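Local structure of PaxB (Photorhabdus luminescens, 6EK4) at residues Leu82-Ile87 and Glu106-His111; Val144-Leu149 and Asp287-Asp292; Asp209-Asp214 and Leu222-Ile227. The protein is probably one component of a two-component alpha-helical pore-forming toxin related to YaxAB, acting with a partner protein to perforate target membranes. All coordinates share one frame; numbering follows the deposited sequence.

From the N terminus, contact 1 comes first: it closes a loop of 18 residues and joins helix 80-90 to helix 101-141 before the chain reaches the other two. Contact 2 then opens in the loop after helix 101-141 and closes 137 residues later on helix 247-321. Nested inside that excursion is contact 3, a short closure of seven residues between the loop after helix 196-199 and helix 217-237. No contacts cross. Contact 2 lies near the centre of the elongated chain, tying the loop and the start of helix 149-193 to helix 247-321, with contacts 1 and 3 toward the two ends, their centres about 125 Å apart.

Contact 1 (Leu82-Ile87 and Glu106-His111); sequences LTLTEI and EARSEH
The imidazole of H111 meets T83 and L84 with its edge: T83 OG1 and L84 CG both lie near the ring plane, and T83 CB lies in it. T83 OG1 comes within 3.1 Å of H111 NE2, and the two side chains cross at about a right angle. T83 OG1 is hydrogen-bonded to the carbonyl oxygen of D79, just before helix 80-90. The other flat group, the guanidinium of R108, is approached obliquely by L84 CD2. That same methyl lies 3.7 Å from R108 CB and 3.8 Å from H111 CB. Chi1 of -80° sets L84 CG anti to the carbonyl carbon, 4.0 Å from H111 CB. The leucine and histidine side chains slide past each other in opposite directions. I87 extends the apolar strip, its CG2 4.1 Å from R108 CB and its CD1 4.5 Å from A107 CB. Farther out, R108 NH1 makes a long, weak ion pair with D88. The two segments are packed arms of an antiparallel helical hairpin, their short axes approaching to 10.4 Å with 154° between their directions. Helix 80-90 thus packs on helix 101-141, while helix 326-348 touches L84 and T85 through Q326.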
ATOM      1  N   LEU A  82      16.576  50.243 -12.492  1.00106.14           N
ATOM      2  CA  LEU A  82      17.546  50.804 -13.436  1.00108.57           C
ATOM      3  C   LEU A  82      17.992  52.200 -13.000  1.00108.64           C
ATOM      4  O   LEU A  82      19.184  52.510 -13.028  1.00109.10           O
ATOM      5  CB  LEU A  82      16.953  50.854 -14.852  1.00110.32           C
ATOM      6  CG  LEU A  82      17.917  50.610 -16.021  1.00112.88           C
ATOM      7  CD1 LEU A  82      17.178  50.755 -17.344  1.00113.79           C
ATOM      8  CD2 LEU A  82      19.123  51.539 -15.982  1.00113.62           C
ATOM      9  N   THR A  83      17.038  53.036 -12.597  1.00107.81           N
ATOM     10  CA  THR A  83      17.330  54.435 -12.268  1.00108.34           C
ATOM     11  C   THR A  83      18.128  54.621 -10.971  1.00107.36           C
ATOM     12  O   THR A  83      18.778  55.651 -10.799  1.00107.95           O
ATOM     13  CB  THR A  83      16.044  55.284 -12.201  1.00107.99           C
ATOM     14  OG1 THR A  83      15.087  54.643 -11.351  1.00107.53           O
ATOM     15  CG2 THR A  83      15.446  55.458 -13.590  1.00108.79           C
ATOM     16  N   LEU A  84      18.082  53.643 -10.067  1.00106.07           N
ATOM     17  CA  LEU A  84      18.897  53.696  -8.845  1.00106.11           C
ATOM     18  C   LEU A  84      20.380  53.493  -9.156  1.00108.63           C
ATOM     19  O   LEU A  84      21.234  54.138  -8.546  1.00109.90           O
ATOM     20  CB  LEU A  84      18.431  52.669  -7.806  1.00105.15           C
ATOM     21  CG  LEU A  84      17.205  53.045  -6.966  1.00104.02           C
ATOM     22  CD1 LEU A  84      16.724  51.843  -6.164  1.00103.60           C
ATOM     23  CD2 LEU A  84      17.504  54.218  -6.044  1.00103.86           C
ATOM     24  N   THR A  85      20.683  52.595 -10.094  1.00110.25           N
ATOM     25  CA  THR A  85      22.051  52.434 -10.595  1.00112.60           C
ATOM     26  C   THR A  85      22.520  53.703 -11.310  1.00114.05           C
ATOM     27  O   THR A  85      23.671  54.112 -11.162  1.00115.72           O
ATOM     28  CB  THR A  85      22.193  51.227 -11.557  1.00113.52           C
ATOM     29  OG1 THR A  85      20.924  50.923 -12.148  1.00113.09           O
ATOM     30  CG2 THR A  85      22.709  49.990 -10.827  1.00113.80           C
ATOM     31  N   GLU A  86      21.622  54.320 -12.075  1.00114.12           N
ATOM     32  CA  GLU A  86      21.922  55.575 -12.769  1.00115.06           C
ATOM     33  C   GLU A  86      22.091  56.747 -11.797  1.00113.64           C
ATOM     34  O   GLU A  86      22.881  57.657 -12.056  1.00115.09           O
ATOM     35  CB  GLU A  86      20.836  55.893 -13.801  1.00116.23           C
ATOM     36  CG  GLU A  86      20.808  54.925 -14.977  1.00118.86           C
ATOM     37  CD  GLU A  86      19.707  55.225 -15.980  1.00120.05           C
ATOM     38  OE1 GLU A  86      18.750  55.952 -15.635  1.00119.72           O
ATOM     39  OE2 GLU A  86      19.796  54.725 -17.121  1.00122.05           O
ATOM     40  N   ILE A  87      21.350  56.725 -10.689  1.00110.89           N
ATOM     41  CA  ILE A  87      21.507  57.732  -9.634  1.00109.53           C
ATOM     42  C   ILE A  87      22.856  57.560  -8.937  1.00110.49           C
ATOM     43  O   ILE A  87      23.638  58.505  -8.860  1.00112.05           O
ATOM     44  CB  ILE A  87      20.356  57.674  -8.599  1.00107.83           C
ATOM     45  CG1 ILE A  87      19.109  58.367  -9.160  1.00106.96           C
ATOM     46  CG2 ILE A  87      20.756  58.342  -7.285  1.00107.11           C
ATOM     47  CD1 ILE A  87      17.829  58.036  -8.420  1.00105.55           C
ATOM     48  N   GLU A 106      17.078  62.607  -2.334  1.00102.43           N
ATOM     49  CA  GLU A 106      15.648  62.578  -2.024  1.00101.38           C
ATOM     50  C   GLU A 106      14.856  61.776  -3.062  1.00 99.23           C
ATOM     51  O   GLU A 106      13.790  61.236  -2.755  1.00 98.54           O
ATOM     52  CB  GLU A 106      15.094  64.002  -1.918  1.00102.01           C
ATOM     53  CG  GLU A 106      13.746  64.088  -1.217  1.00102.79           C
ATOM     54  CD  GLU A 106      13.299  65.516  -0.954  1.00104.65           C
ATOM     55  OE1 GLU A 106      14.066  66.460  -1.249  1.00105.80           O
ATOM     56  OE2 GLU A 106      12.172  65.694  -0.445  1.00105.23           O
ATOM     57  N   ALA A 107      15.381  61.702  -4.283  1.00 97.58           N
ATOM     58  CA  ALA A 107      14.786  60.887  -5.342  1.00 96.02           C
ATOM     59  C   ALA A 107      15.029  59.398  -5.105  1.00 95.16           C
ATOM     60  O   ALA A 107      14.140  58.580  -5.340  1.00 93.94           O
ATOM     61  CB  ALA A 107      15.334  61.300  -6.700  1.00 96.30           C
ATOM     62  N   ARG A 108      16.229  59.050  -4.643  1.00 95.06           N
ATOM     63  CA  ARG A 108      16.570  57.649  -4.372  1.00 95.14           C
ATOM     64  C   ARG A 108      15.881  57.163  -3.092  1.00 94.99           C
ATOM     65  O   ARG A 108      15.577  55.976  -2.959  1.00 95.36           O
ATOM     66  CB  ARG A 108      18.096  57.437  -4.316  1.00 95.68           C
ATOM     67  CG  ARG A 108      18.691  57.137  -2.945  1.00 95.77           C
ATOM     68  CD  ARG A 108      20.203  56.969  -3.023  1.00 97.01           C
ATOM     69  NE  ARG A 108      20.713  56.063  -1.990  1.00 98.09           N
ATOM     70  CZ  ARG A 108      20.842  54.740  -2.115  1.00 98.14           C
ATOM     71  NH1 ARG A 108      20.498  54.114  -3.239  1.00 97.73           N
ATOM     72  NH2 ARG A 108      21.318  54.029  -1.098  1.00 98.65           N
ATOM     73  N   SER A 109      15.638  58.082  -2.156  1.00 94.48           N
ATOM     74  CA  SER A 109      14.863  57.777  -0.951  1.00 94.07           C
ATOM     75  C   SER A 109      13.406  57.464  -1.292  1.00 93.67           C
ATOM     76  O   SER A 109      12.765  56.665  -0.612  1.00 92.96           O
ATOM     77  CB  SER A 109      14.926  58.937   0.044  1.00 93.83           C
ATOM     78  OG  SER A 109      16.223  59.055   0.601  1.00 94.89           O
ATOM     79  N   GLU A 110      12.892  58.102  -2.341  1.00 94.54           N
ATOM     80  CA  GLU A 110      11.545  57.826  -2.838  1.00 95.36           C
ATOM     81  C   GLU A 110      11.492  56.442  -3.484  1.00 93.68           C
ATOM     82  O   GLU A 110      10.570  55.666  -3.234  1.00 92.67           O
ATOM     83  CB  GLU A 110      11.124  58.890  -3.859  1.00 97.34           C
ATOM     84  CG  GLU A 110       9.627  58.938  -4.136  1.00 98.93           C
ATOM     85  CD  GLU A 110       8.865  59.797  -3.142  1.00100.63           C
ATOM     86  OE1 GLU A 110       7.891  59.293  -2.544  1.00102.27           O
ATOM     87  OE2 GLU A 110       9.236  60.977  -2.958  1.00101.74           O
ATOM     88  N   HIS A 111      12.489  56.149  -4.317  1.00 93.38           N
ATOM     89  CA  HIS A 111      12.607  54.853  -4.989  1.00 92.92           C
ATOM     90  C   HIS A 111      12.760  53.704  -3.992  1.00 92.76           C
ATOM     91  O   HIS A 111      12.129  52.658  -4.145  1.00 93.83           O
ATOM     92  CB  HIS A 111      13.806  54.859  -5.943  1.00 93.72           C
ATOM     93  CG  HIS A 111      13.550  55.559  -7.242  1.00 94.51           C
ATOM     94  ND1 HIS A 111      12.643  56.588  -7.377  1.00 94.68           N
ATOM     95  CD2 HIS A 111      14.109  55.389  -8.464  1.00 95.91           C
ATOM     96  CE1 HIS A 111      12.642  57.010  -8.629  1.00 95.31           C
ATOM     97  NE2 HIS A 111      13.524  56.300  -9.309  1.00 96.14           N
TER

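Contact 2 (Val144-Leu149 and Asp287-Asp292); sequences VILERL and DVHQID
L149 and V288 meet at about a right angle, with the CD2 methyl of the leucine against V288 CG1 at 3.3 Å. The valine presents this branch because CG1 stands anti to its backbone N (chi1 174°). L149 CD2 also reaches the neighbouring imidazole, lying 3.8 Å from H289 CD2 and oblique to the ring. Another leucine, L146, approaches the same ring differently: its CD2 sits over one face, 4.5 Å from H289 CE1. The other branch of L146 turns to the carboxylate of D292, with CD1 3.2 Å from OD2. I145 touches both V288 and D292. Its CD1 tip lies 4.0 Å from both V288 CG1 and D292 CB, and it also touches I291 CG2. I145 and L146 come from the loop and L149 from the first turn of helix 149-193, with R148 between them at its N-cap; all three meet helix 247-321. Helix 42-73 closes on the same apolar group, K46 and I50 touching I145 and I43 touching V288. No hydrogen bond links the two segments, and the contact is made by van der Waals packing, mostly of aliphatic groups, with the H289 ring and D292 at its side. The polar end of D292 is paired outside the two segments, its OD1 forming a salt bridge with R295 of the same helix.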
ATOM      1  N   VAL A 144      -4.115   9.602  12.555  1.00 80.09           N
ATOM      2  CA  VAL A 144      -3.366   8.472  13.107  1.00 81.57           C
ATOM      3  C   VAL A 144      -3.959   7.156  12.607  1.00 82.39           C
ATOM      4  O   VAL A 144      -5.130   6.872  12.849  1.00 82.49           O
ATOM      5  CB  VAL A 144      -3.379   8.485  14.651  1.00 83.24           C
ATOM      6  CG1 VAL A 144      -2.415   7.441  15.203  1.00 83.98           C
ATOM      7  CG2 VAL A 144      -3.023   9.870  15.177  1.00 83.58           C
ATOM      8  N   ILE A 145      -3.141   6.356  11.922  1.00 83.73           N
ATOM      9  CA  ILE A 145      -3.599   5.092  11.324  1.00 84.48           C
ATOM     10  C   ILE A 145      -2.827   3.842  11.769  1.00 86.81           C
ATOM     11  O   ILE A 145      -3.340   2.730  11.634  1.00 86.91           O
ATOM     12  CB  ILE A 145      -3.583   5.157   9.777  1.00 83.22           C
ATOM     13  CG1 ILE A 145      -2.238   5.679   9.259  1.00 82.97           C
ATOM     14  CG2 ILE A 145      -4.717   6.039   9.274  1.00 83.05           C
ATOM     15  CD1 ILE A 145      -2.032   5.477   7.773  1.00 81.97           C
ATOM     16  N   LEU A 146      -1.614   4.013  12.299  1.00 90.01           N
ATOM     17  CA  LEU A 146      -0.749   2.875  12.644  1.00 92.51           C
ATOM     18  C   LEU A 146      -0.821   2.433  14.112  1.00 96.09           C
ATOM     19  O   LEU A 146       0.030   1.666  14.568  1.00 96.89           O
ATOM     20  CB  LEU A 146       0.709   3.187  12.275  1.00 92.38           C
ATOM     21  CG  LEU A 146       1.039   3.430  10.798  1.00 91.00           C
ATOM     22  CD1 LEU A 146       2.545   3.582  10.625  1.00 91.43           C
ATOM     23  CD2 LEU A 146       0.506   2.312   9.913  1.00 90.01           C
ATOM     24  N   GLU A 147      -1.831   2.896  14.848  1.00 99.75           N
ATOM     25  CA  GLU A 147      -2.034   2.444  16.228  1.00103.75           C
ATOM     26  C   GLU A 147      -2.452   0.975  16.248  1.00105.68           C
ATOM     27  O   GLU A 147      -3.498   0.615  15.706  1.00104.97           O
ATOM     28  CB  GLU A 147      -3.078   3.301  16.949  1.00105.43           C
ATOM     29  CG  GLU A 147      -2.520   4.603  17.502  1.00107.21           C
ATOM     30  CD  GLU A 147      -3.575   5.471  18.167  1.00108.91           C
ATOM     31  OE1 GLU A 147      -3.238   6.606  18.568  1.00109.65           O
ATOM     32  OE2 GLU A 147      -4.737   5.027  18.293  1.00109.34           O
ATOM     33  N   ARG A 148      -1.619   0.144  16.873  1.00109.54           N
ATOM     34  CA  ARG A 148      -1.795  -1.316  16.934  1.00111.71           C
ATOM     35  C   ARG A 148      -2.202  -1.967  15.603  1.00110.20           C
ATOM     36  O   ARG A 148      -3.031  -2.880  15.575  1.00111.13           O
ATOM     37  CB  ARG A 148      -2.757  -1.716  18.068  1.00114.21           C
ATOM     38  CG  ARG A 148      -4.183  -1.195  17.952  1.00114.72           C
ATOM     39  CD  ARG A 148      -5.097  -1.905  18.938  1.00117.03           C
ATOM     40  NE  ARG A 148      -6.282  -1.114  19.261  1.00118.38           N
ATOM     41  CZ  ARG A 148      -7.187  -1.452  20.178  1.00119.93           C
ATOM     42  NH1 ARG A 148      -7.059  -2.578  20.877  1.00120.43           N
ATOM     43  NH2 ARG A 148      -8.229  -0.656  20.399  1.00120.46           N
ATOM     44  N   LEU A 149      -1.602  -1.501  14.510  1.00108.37           N
ATOM     45  CA  LEU A 149      -1.821  -2.106  13.197  1.00106.44           C
ATOM     46  C   LEU A 149      -0.769  -3.188  12.940  1.00105.74           C
ATOM     47  O   LEU A 149      -1.040  -4.169  12.247  1.00104.31           O
ATOM     48  CB  LEU A 149      -1.799  -1.048  12.089  1.00105.12           C
ATOM     49  CG  LEU A 149      -2.819  -1.294  10.973  1.00103.77           C
ATOM     50  CD1 LEU A 149      -4.224  -0.921  11.429  1.00103.50           C
ATOM     51  CD2 LEU A 149      -2.449  -0.519   9.721  1.00102.82           C
ATOM     52  N   ASP A 287      -2.076  -2.343   2.682  1.00 72.47           N
ATOM     53  CA  ASP A 287      -2.372  -1.109   1.952  1.00 72.36           C
ATOM     54  C   ASP A 287      -2.346   0.107   2.880  1.00 72.34           C
ATOM     55  O   ASP A 287      -1.907   1.183   2.477  1.00 71.94           O
ATOM     56  CB  ASP A 287      -3.732  -1.197   1.245  1.00 72.61           C
ATOM     57  CG  ASP A 287      -3.735  -2.187   0.087  1.00 72.85           C
ATOM     58  OD1 ASP A 287      -2.678  -2.387  -0.549  1.00 73.13           O
ATOM     59  OD2 ASP A 287      -4.810  -2.760  -0.196  1.00 73.37           O
ATOM     60  N   VAL A 288      -2.811  -0.067   4.118  1.00 72.47           N
ATOM     61  CA  VAL A 288      -2.779   1.009   5.114  1.00 73.03           C
ATOM     62  C   VAL A 288      -1.332   1.340   5.492  1.00 73.49           C
ATOM     63  O   VAL A 288      -0.982   2.511   5.649  1.00 73.66           O
ATOM     64  CB  VAL A 288      -3.588   0.654   6.384  1.00 73.80           C
ATOM     65  CG1 VAL A 288      -3.418   1.725   7.454  1.00 74.73           C
ATOM     66  CG2 VAL A 288      -5.065   0.490   6.050  1.00 73.23           C
ATOM     67  N   HIS A 289      -0.504   0.309   5.642  1.00 74.66           N
ATOM     68  CA  HIS A 289       0.937   0.491   5.852  1.00 76.21           C
ATOM     69  C   HIS A 289       1.581   1.224   4.675  1.00 74.73           C
ATOM     70  O   HIS A 289       2.472   2.053   4.867  1.00 74.07           O
ATOM     71  CB  HIS A 289       1.639  -0.858   6.060  1.00 78.46           C
ATOM     72  CG  HIS A 289       1.697  -1.297   7.490  1.00 81.16           C
ATOM     73  ND1 HIS A 289       2.822  -1.133   8.269  1.00 83.40           N
ATOM     74  CD2 HIS A 289       0.775  -1.895   8.280  1.00 82.06           C
ATOM     75  CE1 HIS A 289       2.589  -1.611   9.479  1.00 84.80           C
ATOM     76  NE2 HIS A 289       1.354  -2.079   9.511  1.00 83.96           N
ATOM     77  N   GLN A 290       1.128   0.907   3.464  1.00 73.28           N
ATOM     78  CA  GLN A 290       1.606   1.571   2.254  1.00 72.69           C
ATOM     79  C   GLN A 290       1.149   3.030   2.206  1.00 71.74           C
ATOM     80  O   GLN A 290       1.902   3.897   1.769  1.00 71.78           O
ATOM     81  CB  GLN A 290       1.126   0.822   1.004  1.00 72.85           C
ATOM     82  CG  GLN A 290       1.700   1.337  -0.312  1.00 73.60           C
ATOM     83  CD  GLN A 290       3.217   1.301  -0.362  1.00 74.93           C
ATOM     84  OE1 GLN A 290       3.853   2.228  -0.866  1.00 75.41           O
ATOM     85  NE2 GLN A 290       3.806   0.231   0.163  1.00 75.39           N
ATOM     86  N   ILE A 291      -0.078   3.295   2.653  1.00 70.94           N
ATOM     87  CA  ILE A 291      -0.602   4.665   2.718  1.00 70.43           C
ATOM     88  C   ILE A 291       0.255   5.547   3.630  1.00 71.15           C
ATOM     89  O   ILE A 291       0.479   6.719   3.325  1.00 71.67           O
ATOM     90  CB  ILE A 291      -2.088   4.691   3.162  1.00 69.99           C
ATOM     91  CG1 ILE A 291      -2.986   4.281   1.991  1.00 69.54           C
ATOM     92  CG2 ILE A 291      -2.501   6.073   3.658  1.00 69.89           C
ATOM     93  CD1 ILE A 291      -4.416   3.966   2.380  1.00 69.48           C
ATOM     94  N   ASP A 292       0.736   4.983   4.736  1.00 72.14           N
ATOM     95  CA  ASP A 292       1.626   5.713   5.641  1.00 73.35           C
ATOM     96  C   ASP A 292       2.980   5.993   4.989  1.00 73.51           C
ATOM     97  O   ASP A 292       3.564   7.058   5.200  1.00 73.87           O
ATOM     98  CB  ASP A 292       1.837   4.943   6.947  1.00 74.66           C
ATOM     99  CG  ASP A 292       2.510   5.788   8.015  1.00 76.41           C
ATOM    100  OD1 ASP A 292       1.882   6.755   8.497  1.00 77.55           O
ATOM    101  OD2 ASP A 292       3.669   5.490   8.374  1.00 77.63           O
TER

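Contact 3 (Asp209-Asp214 and Leu222-Ile227); sequences DLDKLD and LIKQAI
D211 and K224 form a salt bridge between the loop that precedes helix 217-237 and the helix itself, near one end of the all-alpha molecule. K224 NZ lies 3.2 Å from D211 OD1 and 3.3 Å from D211 OD2, so the ammonium group addresses both carboxylate oxygens, each through a weak hydrogen bond. The side chains cross at about a right angle. The lysine leaves its helix with CG anti to the backbone N and is then bent at chi3 (56°), which swings CE aside from an otherwise extended chain. The lysine CD also lies beside D211 OD2. E221 is a second, long and weak ionic partner of the ammonium group, and K220 makes a weak hydrogen bond to the D211 carbonyl. Next to the salt bridge in sequence, L210 directs its two methyls to different residues of helix 217-237. One of them, CD2, meets I223 CD1 at 4.1 Å, and L213 CD1 reaches the same isoleucine tip more loosely. V190 of helix 149-193 backs I223 and I227, while L196 of helix 196-199 touches L210 and I227. The remaining methyl, L210 CD1, lies 3.9 Å from both K224 CA and I227 CG1.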
ATOM      1  N   ASP A 209      -9.172 -69.871   1.938  1.00 87.06           N
ATOM      2  CA  ASP A 209     -10.263 -70.413   1.123  1.00 85.49           C
ATOM      3  C   ASP A 209     -10.132 -70.042  -0.357  1.00 85.50           C
ATOM      4  O   ASP A 209     -10.544 -70.807  -1.229  1.00 85.13           O
ATOM      5  CB  ASP A 209     -11.619 -69.931   1.656  1.00 84.11           C
ATOM      6  CG  ASP A 209     -11.879 -70.361   3.093  1.00 84.25           C
ATOM      7  OD1 ASP A 209     -12.752 -69.751   3.744  1.00 83.93           O
ATOM      8  OD2 ASP A 209     -11.216 -71.305   3.576  1.00 84.78           O
ATOM      9  N   LEU A 210      -9.558 -68.872  -0.631  1.00 86.22           N
ATOM     10  CA  LEU A 210      -9.409 -68.372  -2.002  1.00 86.09           C
ATOM     11  C   LEU A 210      -8.403 -69.171  -2.836  1.00 87.27           C
ATOM     12  O   LEU A 210      -8.498 -69.192  -4.064  1.00 86.88           O
ATOM     13  CB  LEU A 210      -9.008 -66.892  -1.985  1.00 85.96           C
ATOM     14  CG  LEU A 210     -10.047 -65.925  -1.406  1.00 84.83           C
ATOM     15  CD1 LEU A 210      -9.416 -64.580  -1.076  1.00 84.89           C
ATOM     16  CD2 LEU A 210     -11.216 -65.742  -2.363  1.00 84.13           C
ATOM     17  N   ASP A 211      -7.444 -69.817  -2.174  1.00 88.76           N
ATOM     18  CA  ASP A 211      -6.445 -70.642  -2.863  1.00 91.00           C
ATOM     19  C   ASP A 211      -7.064 -71.857  -3.551  1.00 91.17           C
ATOM     20  O   ASP A 211      -6.615 -72.267  -4.622  1.00 92.46           O
ATOM     21  CB  ASP A 211      -5.365 -71.120  -1.885  1.00 92.81           C
ATOM     22  CG  ASP A 211      -4.453 -70.002  -1.432  1.00 94.30           C
ATOM     23  OD1 ASP A 211      -3.218 -70.166  -1.517  1.00 96.36           O
ATOM     24  OD2 ASP A 211      -4.971 -68.953  -0.997  1.00 94.74           O
ATOM     25  N   LYS A 212      -8.102 -72.421  -2.935  1.00 89.93           N
ATOM     26  CA  LYS A 212      -8.718 -73.658  -3.416  1.00 89.68           C
ATOM     27  C   LYS A 212      -9.645 -73.452  -4.620  1.00 89.34           C
ATOM     28  O   LYS A 212     -10.116 -74.426  -5.206  1.00 89.74           O
ATOM     29  CB  LYS A 212      -9.488 -74.333  -2.276  1.00 89.12           C
ATOM     30  CG  LYS A 212      -8.627 -74.693  -1.071  1.00 89.86           C
ATOM     31  CD  LYS A 212      -9.479 -75.113   0.115  1.00 89.50           C
ATOM     32  CE  LYS A 212      -8.639 -75.347   1.359  1.00 90.67           C
ATOM     33  NZ  LYS A 212      -9.470 -75.798   2.510  1.00 90.00           N
ATOM     34  N   LEU A 213      -9.905 -72.196  -4.982  1.00 89.00           N
ATOM     35  CA  LEU A 213     -10.756 -71.874  -6.129  1.00 89.16           C
ATOM     36  C   LEU A 213     -10.050 -72.177  -7.451  1.00 90.93           C
ATOM     37  O   LEU A 213      -8.830 -72.041  -7.555  1.00 91.54           O
ATOM     38  CB  LEU A 213     -11.153 -70.394  -6.103  1.00 88.53           C
ATOM     39  CG  LEU A 213     -11.962 -69.910  -4.897  1.00 87.37           C
ATOM     40  CD1 LEU A 213     -11.967 -68.390  -4.834  1.00 86.99           C
ATOM     41  CD2 LEU A 213     -13.382 -70.454  -4.944  1.00 86.63           C
ATOM     42  N   ASP A 214     -10.829 -72.578  -8.455  1.00 92.08           N
ATOM     43  CA  ASP A 214     -10.298 -72.848  -9.791  1.00 94.15           C
ATOM     44  C   ASP A 214     -10.026 -71.530 -10.508  1.00 94.34           C
ATOM     45  O   ASP A 214     -10.883 -71.008 -11.224  1.00 94.12           O
ATOM     46  CB  ASP A 214     -11.276 -73.708 -10.602  1.00 95.05           C
ATOM     47  CG  ASP A 214     -10.743 -74.068 -11.986  1.00 97.42           C
ATOM     48  OD1 ASP A 214     -11.564 -74.223 -12.914  1.00 98.15           O
ATOM     49  OD2 ASP A 214      -9.509 -74.197 -12.148  1.00 98.53           O
ATOM     50  N   LEU A 222      -4.174 -61.743  -7.230  1.00 94.65           N
ATOM     51  CA  LEU A 222      -4.899 -60.497  -7.487  1.00 93.13           C
ATOM     52  C   LEU A 222      -6.031 -60.307  -6.475  1.00 90.75           C
ATOM     53  O   LEU A 222      -6.071 -59.301  -5.762  1.00 88.92           O
ATOM     54  CB  LEU A 222      -5.468 -60.491  -8.911  1.00 93.91           C
ATOM     55  CG  LEU A 222      -6.021 -59.160  -9.433  1.00 93.62           C
ATOM     56  CD1 LEU A 222      -4.910 -58.328 -10.059  1.00 94.61           C
ATOM     57  CD2 LEU A 222      -7.136 -59.398 -10.441  1.00 93.64           C
ATOM     58  N   ILE A 223      -6.936 -61.282  -6.412  1.00 89.56           N
ATOM     59  CA  ILE A 223      -8.107 -61.205  -5.529  1.00 87.39           C
ATOM     60  C   ILE A 223      -7.745 -61.459  -4.066  1.00 86.24           C
ATOM     61  O   ILE A 223      -8.374 -60.910  -3.162  1.00 85.19           O
ATOM     62  CB  ILE A 223      -9.236 -62.177  -5.962  1.00 87.30           C
ATOM     63  CG1 ILE A 223      -8.847 -63.645  -5.731  1.00 88.07           C
ATOM     64  CG2 ILE A 223      -9.606 -61.945  -7.422  1.00 87.86           C
ATOM     65  CD1 ILE A 223      -9.932 -64.628  -6.111  1.00 87.85           C
ATOM     66  N   LYS A 224      -6.730 -62.288  -3.842  1.00 86.50           N
ATOM     67  CA  LYS A 224      -6.301 -62.644  -2.492  1.00 86.27           C
ATOM     68  C   LYS A 224      -5.739 -61.428  -1.750  1.00 85.71           C
ATOM     69  O   LYS A 224      -5.912 -61.300  -0.538  1.00 84.80           O
ATOM     70  CB  LYS A 224      -5.265 -63.770  -2.557  1.00 87.65           C
ATOM     71  CG  LYS A 224      -5.066 -64.538  -1.263  1.00 87.92           C
ATOM     72  CD  LYS A 224      -4.479 -65.921  -1.517  1.00 88.95           C
ATOM     73  CE  LYS A 224      -3.170 -65.863  -2.293  1.00 90.33           C
ATOM     74  NZ  LYS A 224      -2.465 -67.173  -2.300  1.00 91.42           N
ATOM     75  N   GLN A 225      -5.081 -60.535  -2.487  1.00 86.45           N
ATOM     76  CA  GLN A 225      -4.529 -59.307  -1.911  1.00 86.89           C
ATOM     77  C   GLN A 225      -5.630 -58.266  -1.707  1.00 84.98           C
ATOM     78  O   GLN A 225      -5.615 -57.523  -0.725  1.00 85.16           O
ATOM     79  CB  GLN A 225      -3.425 -58.732  -2.808  1.00 88.60           C
ATOM     80  CG  GLN A 225      -2.217 -58.197  -2.054  1.00 90.21           C
ATOM     81  CD  GLN A 225      -1.297 -59.308  -1.573  1.00 92.72           C
ATOM     82  OE1 GLN A 225      -1.637 -60.056  -0.656  1.00 93.43           O
ATOM     83  NE2 GLN A 225      -0.124 -59.420  -2.192  1.00 94.12           N
ATOM     84  N   ALA A 226      -6.578 -58.215  -2.642  1.00 83.05           N
ATOM     85  CA  ALA A 226      -7.699 -57.278  -2.564  1.00 81.05           C
ATOM     86  C   ALA A 226      -8.570 -57.545  -1.338  1.00 79.65           C
ATOM     87  O   ALA A 226      -8.852 -56.630  -0.565  1.00 79.59           O
ATOM     88  CB  ALA A 226      -8.537 -57.346  -3.832  1.00 80.55           C
ATOM     89  N   ILE A 227      -8.979 -58.800  -1.163  1.00 78.65           N
ATOM     90  CA  ILE A 227      -9.829 -59.194  -0.037  1.00 77.41           C
ATOM     91  C   ILE A 227      -9.130 -58.892   1.289  1.00 78.07           C
ATOM     92  O   ILE A 227      -9.698 -58.229   2.157  1.00 77.39           O
ATOM     93  CB  ILE A 227     -10.200 -60.697  -0.090  1.00 77.18           C
ATOM     94  CG1 ILE A 227     -11.036 -61.021  -1.339  1.00 76.45           C
ATOM     95  CG2 ILE A 227     -10.956 -61.120   1.167  1.00 76.80           C
ATOM     96  CD1 ILE A 227     -12.479 -60.569  -1.275  1.00 75.50           C
TER